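Local structure of protein TASOR (6TL1) at residues G137-Y143 and H157-K163; I97-S102 and Y177-Y183. The protein forms part of the HUSH complex, which maintains transcriptional silencing at H3K9me3-rich genomic loci by promoting recruitment of the histone methyltransferase SETDB1 and of MORC2. The contacts are given in a common frame with arbitrary orientation. Numbering follows the deposited sequence.

Interaction 1 (G137-Y143 and H157-K163)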
loop_
_atom_site.group_PDB
_atom_site.type_symbol
_atom_site.label_atom_id
_atom_site.label_comp_id
_atom_site.label_asym_id
_atom_site.label_seq_id
_atom_site.Cartn_x
_atom_site.Cartn_y
_atom_site.Cartn_z
ATOM N N GLY A 137 -3.784 9.821 7.078
ATOM C CA GLY A 137 -4.737 10.679 7.760
ATOM C C GLY A 137 -4.769 10.399 9.249
ATOM O O GLY A 137 -3.735 10.159 9.894
ATOM N N LYS A 138 -5.975 10.434 9.813
ATOM C CA LYS A 138 -6.179 10.083 11.212
ATOM C C LYS A 138 -6.295 8.570 11.290
ATOM O O LYS A 138 -7.217 7.968 10.719
ATOM C CB LYS A 138 -7.404 10.785 11.796
ATOM C CG LYS A 138 -7.838 10.227 13.142
ATOM C CD LYS A 138 -8.727 11.196 13.917
ATOM C CE LYS A 138 -7.886 12.226 14.690
ATOM N NZ LYS A 138 -7.340 11.689 15.985
ATOM N N ILE A 139 -5.355 7.963 11.967
ATOM C CA ILE A 139 -5.194 6.517 12.001
ATOM C C ILE A 139 -6.002 5.955 13.155
ATOM O O ILE A 139 -6.056 6.552 14.232
ATOM C CB ILE A 139 -3.703 6.154 12.145
ATOM C CG1 ILE A 139 -2.905 6.735 10.975
ATOM C CG2 ILE A 139 -3.526 4.650 12.218
ATOM C CD1 ILE A 139 -1.395 6.663 11.152
ATOM N N LYS A 140 -6.651 4.816 12.927
ATOM C CA LYS A 140 -7.291 4.053 13.986
ATOM C C LYS A 140 -6.424 2.820 14.210
ATOM O O LYS A 140 -6.257 2.001 13.299
ATOM C CB LYS A 140 -8.725 3.664 13.607
ATOM C CG LYS A 140 -9.424 2.725 14.572
ATOM C CD LYS A 140 -9.602 3.334 15.962
ATOM C CE LYS A 140 -10.489 2.433 16.821
ATOM N NZ LYS A 140 -10.769 3.030 18.153
ATOM N N SER A 141 -5.837 2.719 15.401
ATOM C CA SER A 141 -5.016 1.572 15.775
ATOM C C SER A 141 -5.879 0.531 16.471
ATOM O O SER A 141 -6.582 0.850 17.436
ATOM C CB SER A 141 -3.884 2.010 16.704
ATOM O OG SER A 141 -2.921 2.774 16.006
ATOM N N ILE A 142 -5.815 -0.715 16.001
ATOM C CA ILE A 142 -6.649 -1.763 16.579
ATOM C C ILE A 142 -5.780 -2.946 16.981
ATOM O O ILE A 142 -4.754 -3.239 16.357
ATOM C CB ILE A 142 -7.781 -2.201 15.626
ATOM C CG1 ILE A 142 -7.215 -2.704 14.301
ATOM C CG2 ILE A 142 -8.770 -1.042 15.379
ATOM C CD1 ILE A 142 -8.262 -3.324 13.404
ATOM N N TYR A 143 -6.203 -3.638 18.027
ATOM C CA TYR A 143 -5.542 -4.865 18.427
ATOM C C TYR A 143 -5.963 -6.017 17.523
ATOM O O TYR A 143 -7.092 -6.062 17.024
ATOM C CB TYR A 143 -5.873 -5.184 19.880
ATOM C CG TYR A 143 -5.187 -4.265 20.859
ATOM C CD1 TYR A 143 -5.776 -3.069 21.257
ATOM C CD2 TYR A 143 -3.947 -4.588 21.378
ATOM C CE1 TYR A 143 -5.144 -2.230 22.155
ATOM C CE2 TYR A 143 -3.311 -3.760 22.283
ATOM C CZ TYR A 143 -3.910 -2.587 22.667
ATOM O OH TYR A 143 -3.265 -1.775 23.572
ATOM N N HIS A 157 -12.095 8.109 10.339
ATOM C CA HIS A 157 -10.684 7.769 10.312
ATOM C C HIS A 157 -10.356 7.315 8.903
ATOM O O HIS A 157 -11.238 6.860 8.171
ATOM C CB HIS A 157 -10.328 6.669 11.337
ATOM C CG HIS A 157 -10.526 7.091 12.766
ATOM N ND1 HIS A 157 -11.774 7.262 13.325
ATOM C CD2 HIS A 157 -9.633 7.390 13.742
ATOM C CE1 HIS A 157 -11.644 7.643 14.585
ATOM N NE2 HIS A 157 -10.356 7.728 14.864
ATOM N N GLU A 158 -9.095 7.466 8.504
ATOM C CA GLU A 158 -8.761 7.137 7.125
ATOM C C GLU A 158 -8.321 5.700 6.926
ATOM O O GLU A 158 -8.463 5.180 5.809
ATOM C CB GLU A 158 -7.679 8.085 6.595
ATOM C CG GLU A 158 -8.231 9.443 6.137
ATOM C CD GLU A 158 -9.004 10.181 7.225
ATOM O OE1 GLU A 158 -8.341 10.754 8.119
ATOM O OE2 GLU A 158 -10.253 10.146 7.212
ATOM N N CYS A 159 -7.795 5.033 7.958
ATOM C CA CYS A 159 -7.310 3.672 7.772
ATOM C C CYS A 159 -7.236 2.989 9.131
ATOM O O CYS A 159 -7.303 3.636 10.177
ATOM C CB CYS A 159 -5.932 3.604 7.098
ATOM S SG CYS A 159 -4.609 4.390 8.075
ATOM N N HIS A 160 -7.140 1.667 9.100
ATOM C CA HIS A 160 -6.755 0.889 10.270
ATOM C C HIS A 160 -5.305 0.455 10.139
ATOM O O HIS A 160 -4.829 0.189 9.033
ATOM C CB HIS A 160 -7.626 -0.358 10.414
ATOM C CG HIS A 160 -9.053 -0.071 10.777
ATOM N ND1 HIS A 160 -10.006 -1.063 10.876
ATOM C CD2 HIS A 160 -9.687 1.089 11.072
ATOM C CE1 HIS A 160 -11.162 -0.530 11.231
ATOM N NE2 HIS A 160 -10.997 0.778 11.348
ATOM N N VAL A 161 -4.614 0.349 11.284
ATOM C CA VAL A 161 -3.290 -0.258 11.358
ATOM C C VAL A 161 -3.258 -1.113 12.619
ATOM O O VAL A 161 -4.091 -0.964 13.513
ATOM C CB VAL A 161 -2.117 0.759 11.394
ATOM C CG1 VAL A 161 -2.191 1.717 10.215
ATOM C CG2 VAL A 161 -2.086 1.515 12.719
ATOM N N SER A 162 -2.297 -2.038 12.669
ATOM C CA SER A 162 -2.152 -2.895 13.845
ATOM C C SER A 162 -1.512 -2.115 14.979
ATOM O O SER A 162 -0.433 -1.545 14.814
ATOM C CB SER A 162 -1.319 -4.128 13.521
ATOM O OG SER A 162 -2.047 -4.966 12.635
ATOM N N LYS A 163 -2.131 -2.193 16.159
ATOM C CA LYS A 163 -1.714 -1.402 17.317
ATOM C C LYS A 163 -0.221 -1.492 17.626
ATOM O O LYS A 163 0.435 -0.471 17.880
ATOM C CB LYS A 163 -2.514 -1.845 18.545
ATOM C CG LYS A 163 -2.295 -0.966 19.763
ATOM C CD LYS A 163 -3.201 0.244 19.736
ATOM C CE LYS A 163 -2.689 1.310 20.683
ATOM N NZ LYS A 163 -2.325 0.722 22.000
HETATM O O HOH W 1 -3.928 -5.805 14.514
#

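Interaction 2 (I97-S102 and Y177-Y183)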
loop_
_atom_site.group_PDB
_atom_site.type_symbol
_atom_site.label_atom_id
_atom_site.label_comp_id
_atom_site.label_asym_id
_atom_site.label_seq_id
_atom_site.Cartn_x
_atom_site.Cartn_y
_atom_site.Cartn_z
ATOM N N ILE A 97 -6.762 -10.895 3.316
ATOM C CA ILE A 97 -6.451 -10.584 4.703
ATOM C C ILE A 97 -7.713 -10.145 5.431
ATOM O O ILE A 97 -8.568 -9.443 4.866
ATOM C CB ILE A 97 -5.365 -9.497 4.740
ATOM C CG1 ILE A 97 -4.148 -9.945 3.924
ATOM C CG2 ILE A 97 -4.961 -9.166 6.165
ATOM C CD1 ILE A 97 -3.128 -8.842 3.736
ATOM N N THR A 98 -7.844 -10.559 6.697
ATOM C CA THR A 98 -9.007 -10.230 7.516
ATOM C C THR A 98 -8.649 -9.547 8.829
ATOM O O THR A 98 -9.551 -9.116 9.554
ATOM C CB THR A 98 -9.811 -11.501 7.822
ATOM O OG1 THR A 98 -8.968 -12.434 8.499
ATOM C CG2 THR A 98 -10.307 -12.151 6.538
ATOM N N ILE A 99 -7.360 -9.396 9.127
ATOM C CA ILE A 99 -6.907 -9.057 10.471
ATOM C C ILE A 99 -7.367 -7.672 10.922
ATOM O O ILE A 99 -7.608 -7.456 12.115
ATOM C CB ILE A 99 -5.370 -9.211 10.513
ATOM C CG1 ILE A 99 -4.851 -9.240 11.939
ATOM C CG2 ILE A 99 -4.671 -8.125 9.719
ATOM C CD1 ILE A 99 -3.356 -9.444 11.958
ATOM N N LEU A 100 -7.488 -6.709 10.002
ATOM C CA LEU A 100 -7.871 -5.342 10.346
ATOM C C LEU A 100 -9.306 -5.017 9.946
ATOM O O LEU A 100 -9.735 -3.861 10.067
ATOM C CB LEU A 100 -6.923 -4.339 9.685
ATOM C CG LEU A 100 -5.437 -4.399 10.045
ATOM C CD1 LEU A 100 -4.683 -3.289 9.330
ATOM C CD2 LEU A 100 -5.205 -4.348 11.571
ATOM N N GLY A 101 -10.054 -5.998 9.463
ATOM C CA GLY A 101 -11.414 -5.761 9.018
ATOM C C GLY A 101 -11.650 -6.510 7.732
ATOM O O GLY A 101 -10.688 -6.958 7.095
ATOM N N SER A 102 -12.911 -6.626 7.324
ATOM C CA SER A 102 -13.247 -7.444 6.168
ATOM C C SER A 102 -12.613 -6.864 4.907
ATOM O O SER A 102 -12.678 -5.643 4.690
ATOM C CB SER A 102 -14.763 -7.545 5.984
ATOM O OG SER A 102 -15.096 -8.257 4.792
ATOM N N TYR A 177 3.585 -10.387 7.921
ATOM C CA TYR A 177 2.968 -9.828 6.730
ATOM C C TYR A 177 1.611 -9.196 7.044
ATOM O O TYR A 177 1.356 -8.043 6.679
ATOM C CB TYR A 177 2.849 -10.921 5.675
ATOM C CG TYR A 177 2.008 -10.524 4.502
ATOM C CD1 TYR A 177 2.427 -9.529 3.641
ATOM C CD2 TYR A 177 0.788 -11.147 4.252
ATOM C CE1 TYR A 177 1.660 -9.159 2.560
ATOM C CE2 TYR A 177 0.011 -10.782 3.170
ATOM C CZ TYR A 177 0.457 -9.785 2.327
ATOM O OH TYR A 177 -0.298 -9.397 1.243
ATOM N N GLU A 178 0.720 -9.943 7.710
ATOM C CA GLU A 178 -0.611 -9.425 8.034
ATOM C C GLU A 178 -0.568 -8.326 9.090
ATOM O O GLU A 178 -1.412 -7.419 9.072
ATOM C CB GLU A 178 -1.525 -10.569 8.480
ATOM C CG GLU A 178 -1.780 -11.575 7.374
ATOM C CD GLU A 178 -0.743 -12.707 7.341
ATOM O OE1 GLU A 178 0.397 -12.502 7.818
ATOM O OE2 GLU A 178 -1.060 -13.783 6.787
ATOM N N LEU A 179 0.371 -8.396 10.037
ATOM C CA LEU A 179 0.398 -7.384 11.086
ATOM C C LEU A 179 1.005 -6.060 10.629
ATOM O O LEU A 179 0.856 -5.058 11.338
ATOM C CB LEU A 179 1.171 -7.905 12.302
ATOM C CG LEU A 179 0.512 -9.006 13.140
ATOM C CD1 LEU A 179 1.544 -9.647 14.072
ATOM C CD2 LEU A 179 -0.668 -8.447 13.951
ATOM N N THR A 180 1.688 -6.017 9.479
ATOM C CA THR A 180 2.289 -4.787 8.975
ATOM C C THR A 180 1.526 -4.236 7.773
ATOM O O THR A 180 2.125 -3.687 6.843
ATOM C CB THR A 180 3.761 -4.997 8.622
ATOM O OG1 THR A 180 3.865 -6.016 7.626
ATOM C CG2 THR A 180 4.561 -5.412 9.874
ATOM N N GLN A 181 0.212 -4.417 7.758
ATOM C CA GLN A 181 -0.622 -3.896 6.689
ATOM C C GLN A 181 -1.230 -2.559 7.070
ATOM O O GLN A 181 -1.356 -2.207 8.247
ATOM C CB GLN A 181 -1.751 -4.871 6.341
ATOM C CG GLN A 181 -1.262 -6.205 5.885
ATOM C CD GLN A 181 -0.768 -6.152 4.462
ATOM O OE1 GLN A 181 -1.474 -5.707 3.555
ATOM N NE2 GLN A 181 0.489 -6.560 4.265
ATOM N N TYR A 182 -1.587 -1.807 6.037
ATOM C CA TYR A 182 -2.480 -0.662 6.130
ATOM C C TYR A 182 -3.832 -1.079 5.562
ATOM O O TYR A 182 -3.891 -1.794 4.561
ATOM C CB TYR A 182 -1.940 0.526 5.336
ATOM C CG TYR A 182 -0.676 1.162 5.878
ATOM C CD1 TYR A 182 -0.523 1.421 7.227
ATOM C CD2 TYR A 182 0.369 1.506 5.023
ATOM C CE1 TYR A 182 0.634 1.999 7.724
ATOM C CE2 TYR A 182 1.533 2.099 5.509
ATOM C CZ TYR A 182 1.659 2.334 6.862
ATOM O OH TYR A 182 2.801 2.912 7.364
ATOM N N TYR A 183 -4.915 -0.625 6.180
ATOM C CA TYR A 183 -6.276 -0.961 5.750
ATOM C C TYR A 183 -7.030 0.335 5.480
ATOM O O TYR A 183 -7.439 1.019 6.419
ATOM C CB TYR A 183 -6.963 -1.804 6.812
ATOM C CG TYR A 183 -8.409 -2.193 6.559
ATOM C CD1 TYR A 183 -8.735 -3.150 5.612
ATOM C CD2 TYR A 183 -9.435 -1.652 7.323
ATOM C CE1 TYR A 183 -10.061 -3.556 5.424
ATOM C CE2 TYR A 183 -10.770 -2.038 7.134
ATOM C CZ TYR A 183 -11.066 -2.986 6.186
ATOM O OH TYR A 183 -12.369 -3.373 5.998
#

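Interaction 1 (G137-Y143 and H157-K163)
Lys163, which loses most surface here, closes the C-terminal end of a parallel strand pair. Its backbone N donates to Ile142 O (2.8 Å), while its long aliphatic chain lies over Tyr143, with Lys163 CG 3.9 Å from the ring centroid in a CH-pi contact. Lysine suits the place because its tip can also bond: Lys163 NZ reaches Tyr143 OH at 3.1 Å. Lys140 supplies the middle of the pairing. Lys140 N donates to Cys159 O and Val161 N to Lys140 O, both at 3.1 Å, the staggered bonding of parallel strands; the end of the Lys140 side chain leads away from residues 157-163, and the side chain touches Thr154. The His157 ring lies against Lys138 and Lys140, its CD2 3.4 Å from Lys138 CG and 3.8 Å from Lys140 CB, while His157 ND1 is hydrogen-bonded to Pro155 O. On the other face, Ile139 CG2 meets Val161 CG2 at 3.5 Å. Glu158 OE1 accepts from Lys138 N (2.9 Å), and OE2 forms a salt bridge with Arg63. Strand 139-142 is outermost in its mixed sheet, and strand 159-162 separates it from antiparallel strand 181-184, onto which Cys159 and Val161 pack through Phe184 and Tyr182.

Interaction 2 (I97-S102 and Y177-Y183)
Three apolar knobs from residues 97-102 fill the concave bend where a helix end gives way to a strand. Ile97 fills the angle between them: its CD1 lies 3.7 Å from Tyr177 CE2 and 3.5 Å from Gln181 OE1. Gln181 helps shape this hollow, because its NE2 bonds back to Tyr177 O (3.0 Å) and folds the side chain across the bend. Beta-branched Ile99 sits against the last helical turn, Ile99 CD1 3.5 Å from Leu179 CD2 and Ile99 CG2 3.4 Å from Glu178 O. Leu100 drops onto the strand, where its CD1 lies 3.7 Å from Tyr183 CB. The tyrosine ring runs alongside Gly101, with Leu100 O over one face (3.5 Å from Tyr183 CD2), and ends in a hydrogen bond from Tyr183 OH to Ser102 O (2.6 Å). A CB on Gly101 would clash with Tyr183 CE2 and, at these backbone angles, with Leu100 O. The arrangement is a type I beta turn, Thr98 to Gly101, packed where helix 176-179 passes into strand 181-184 of the mixed sheet of TASOR's pseudo-PARP domain.

Overall arrangement
After three strands of the antiparallel sheet and helix 82-88, the chain reaches residues 97-102, one side of interaction 2, and then runs through strand 107-110, an edge of the mixed sheet beside 181-184, and strand 126-134 of the larger antiparallel sheet. Residues 137-143 follow, and after 13 residues without helix or strand, 157-163 return beside them, closing interaction 1. Only at 177-183 does the longer loop of interaction 2 close, so the first contact lies wholly within the second. The two meet chiefly through His160, whose N bonds to Tyr183 O (2.8 Å) and whose ND1 bonds to Leu100 O (2.9 Å). Together they tie edge strand 139-142, the mixed sheet's interior, helix 176-179 and loop 97-102 into one unit.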